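Long-range contact in sulfoquinovosidase (Escherichia coli, PDB 5OHT), which hydrolyses sulfoquinovosyl diacylglycerides and simple sulfoquinovosides to release sulfoquinovose for sulfoglycolysis: residues C132-S137 against Y178-P183. Numbering follows the deposited sequence.
Sequences CGEQFS and YWTFFP
Thr-180 OG1 donates to Glu-134 O over 2.7 Å, approaching in the carbonyl plane, and the same hydroxyl accepts from Phe-182 N at 3.0 Å, which closes an ST turn. A chi1 of 178° turns OG1 away from the Thr-180 nitrogen and toward Glu-134 O, where it can serve both segments. A second, almost straight bond runs from Glu-134 N to Phe-182 O (2.8 Å, 170° at the hydrogen), beside an antiparallel non-hydrogen-bonded bridge between Gly-133 and Pro-183. Phe-182 O also receives a CA-H...O contact from Gly-133 CA at 3.3 Å; this closeness and the backbone angles of Gly-133 leave no room for a CB. Gln-135 folds back, its NE2 reaching Cys-132 O from above the carbonyl plane, and its amide extends the link through two waters: one joins NE2 to Tyr-178 O, the other OE1 and Phe-136 N to Trp-179 O. The edge of the Phe-136 ring meets Thr-180 OG1 (CE1 to OG1 3.7 Å), and its CZ lies 4.5 Å from Phe-181 CD2. CB of Glu-134 touches CB of Phe-182, while OE2 of Glu-134 is hydrogen-bonded to His-501. A valine in place of Thr-180 would probably leave Glu-134 O and Phe-182 N without this shared partner and let the turn relax. Both segments lie in the galactose mutarotase-like domain, where Phe-181 touches Glu-408, probably an active-site residue. Buried backbone groups are paired by a direct N-H to C=O bond, the Thr-180 hydroxyl, the Gln-135 amide and two waters, consistent with a fixed course for the chain carrying Phe-181 to the catalytic centre.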
loop_
_atom_site.group_PDB
_atom_site.type_symbol
_atom_site.label_atom_id
_atom_site.label_comp_id
_atom_site.label_asym_id
_atom_site.label_seq_id
_atom_site.Cartn_x
_atom_site.Cartn_y
_atom_site.Cartn_z
ATOM N N CYS A 132 3.402 -2.764 -9.184
ATOM C CA CYS A 132 4.219 -1.586 -8.824
ATOM C C CYS A 132 3.766 -0.997 -7.452
ATOM O O CYS A 132 3.912 0.206 -7.229
ATOM C CB CYS A 132 4.256 -0.507 -9.896
ATOM S SG CYS A 132 5.322 -1.020 -11.318
ATOM N N GLY A 133 3.359 -1.858 -6.537
ATOM C CA GLY A 133 2.957 -1.406 -5.175
ATOM C C GLY A 133 1.504 -1.020 -5.116
ATOM O O GLY A 133 0.647 -1.723 -5.685
ATOM N N GLU A 134 1.233 0.133 -4.483
ATOM C CA GLU A 134 -0.139 0.637 -4.280
ATOM C C GLU A 134 -0.389 1.787 -5.241
ATOM O O GLU A 134 0.154 2.885 -5.061
ATOM C CB GLU A 134 -0.351 1.047 -2.787
ATOM C CG GLU A 134 -1.846 1.222 -2.451
ATOM C CD GLU A 134 -2.100 1.745 -1.028
ATOM O OE1 GLU A 134 -1.184 2.421 -0.486
ATOM O OE2 GLU A 134 -3.183 1.514 -0.477
ATOM N N GLN A 135 -1.227 1.535 -6.258
ATOM C CA GLN A 135 -1.504 2.485 -7.327
ATOM C C GLN A 135 -2.981 2.908 -7.251
ATOM O O GLN A 135 -3.887 2.055 -7.135
ATOM C CB GLN A 135 -1.176 1.844 -8.669
ATOM C CG GLN A 135 0.359 1.677 -8.880
ATOM C CD GLN A 135 1.179 2.945 -8.859
ATOM O OE1 GLN A 135 0.677 4.052 -9.161
ATOM N NE2 GLN A 135 2.481 2.796 -8.524
ATOM N N PHE A 136 -3.229 4.220 -7.228
ATOM C CA PHE A 136 -4.548 4.748 -6.909
ATOM C C PHE A 136 -5.331 5.250 -8.113
ATOM O O PHE A 136 -6.584 5.397 -7.982
ATOM C CB PHE A 136 -4.440 5.886 -5.868
ATOM C CG PHE A 136 -4.038 5.442 -4.477
ATOM C CD1 PHE A 136 -2.709 5.310 -4.131
ATOM C CD2 PHE A 136 -4.988 5.266 -3.480
ATOM C CE1 PHE A 136 -2.284 5.004 -2.837
ATOM C CE2 PHE A 136 -4.607 4.939 -2.204
ATOM C CZ PHE A 136 -3.257 4.794 -1.854
ATOM N N SER A 137 -4.663 5.649 -9.205
ATOM C CA SER A 137 -5.281 6.040 -10.474
ATOM C C SER A 137 -5.438 4.978 -11.551
ATOM O O SER A 137 -6.357 5.046 -12.357
ATOM C CB SER A 137 -4.600 7.304 -11.091
ATOM O OG SER A 137 -4.765 8.407 -10.181
ATOM N N TYR A 178 0.661 9.135 -10.368
ATOM C CA TYR A 178 1.648 8.146 -9.938
ATOM C C TYR A 178 2.135 8.344 -8.490
ATOM O O TYR A 178 2.924 7.519 -7.993
ATOM C CB TYR A 178 2.875 8.145 -10.925
ATOM C CG TYR A 178 3.594 9.449 -10.991
ATOM C CD1 TYR A 178 4.628 9.764 -10.118
ATOM C CD2 TYR A 178 3.229 10.397 -11.946
ATOM C CE1 TYR A 178 5.236 11.014 -10.149
ATOM C CE2 TYR A 178 3.813 11.645 -11.997
ATOM C CZ TYR A 178 4.836 11.925 -11.106
ATOM O OH TYR A 178 5.388 13.161 -11.129
ATOM N N TRP A 179 1.691 9.406 -7.819
ATOM C CA TRP A 179 2.142 9.642 -6.430
ATOM C C TRP A 179 1.512 8.548 -5.496
ATOM O O TRP A 179 0.348 8.156 -5.686
ATOM C CB TRP A 179 1.744 11.045 -5.959
ATOM C CG TRP A 179 2.518 12.213 -6.562
ATOM C CD1 TRP A 179 3.041 12.307 -7.819
ATOM C CD2 TRP A 179 2.827 13.471 -5.899
ATOM N NE1 TRP A 179 3.665 13.549 -7.973
ATOM C CE2 TRP A 179 3.524 14.279 -6.818
ATOM C CE3 TRP A 179 2.562 13.986 -4.619
ATOM C CZ2 TRP A 179 3.965 15.579 -6.494
ATOM C CZ3 TRP A 179 2.967 15.305 -4.307
ATOM C CH2 TRP A 179 3.681 16.062 -5.234
ATOM N N THR A 180 2.298 8.072 -4.561
ATOM C CA THR A 180 1.896 7.012 -3.581
ATOM C C THR A 180 2.845 6.892 -2.380
ATOM O O THR A 180 4.072 7.118 -2.473
ATOM C CB THR A 180 1.726 5.615 -4.291
ATOM O OG1 THR A 180 1.383 4.610 -3.361
ATOM C CG2 THR A 180 2.987 5.229 -5.093
ATOM N N PHE A 181 2.254 6.485 -1.259
ATOM C CA PHE A 181 2.968 6.107 -0.067
ATOM C C PHE A 181 3.765 4.777 -0.240
ATOM O O PHE A 181 4.693 4.519 0.546
ATOM C CB PHE A 181 2.042 5.950 1.163
ATOM C CG PHE A 181 0.940 6.968 1.311
ATOM C CD1 PHE A 181 1.185 8.227 1.839
ATOM C CD2 PHE A 181 -0.377 6.635 1.002
ATOM C CE1 PHE A 181 0.138 9.139 2.042
ATOM C CE2 PHE A 181 -1.412 7.549 1.152
ATOM C CZ PHE A 181 -1.146 8.798 1.707
ATOM N N PHE A 182 3.418 3.942 -1.230
ATOM C CA PHE A 182 3.978 2.558 -1.348
ATOM C C PHE A 182 4.204 2.192 -2.851
ATOM O O PHE A 182 3.465 1.368 -3.405
ATOM C CB PHE A 182 2.978 1.585 -0.699
ATOM C CG PHE A 182 3.439 0.115 -0.499
ATOM C CD1 PHE A 182 4.571 -0.425 -1.079
ATOM C CD2 PHE A 182 2.699 -0.698 0.341
ATOM C CE1 PHE A 182 4.927 -1.741 -0.849
ATOM C CE2 PHE A 182 3.050 -2.019 0.582
ATOM C CZ PHE A 182 4.172 -2.558 -0.017
ATOM N N PRO A 183 5.152 2.871 -3.521
ATOM C CA PRO A 183 5.573 2.388 -4.836
ATOM C C PRO A 183 6.526 1.171 -4.592
ATOM O O PRO A 183 7.148 1.088 -3.518
ATOM C CB PRO A 183 6.338 3.569 -5.402
ATOM C CG PRO A 183 7.016 4.222 -4.169
ATOM C CD PRO A 183 6.107 3.862 -2.979
HETATM O O HOH W 1 -0.599 5.915 -7.332
HETATM O O HOH W 2 4.165 5.223 -8.884
#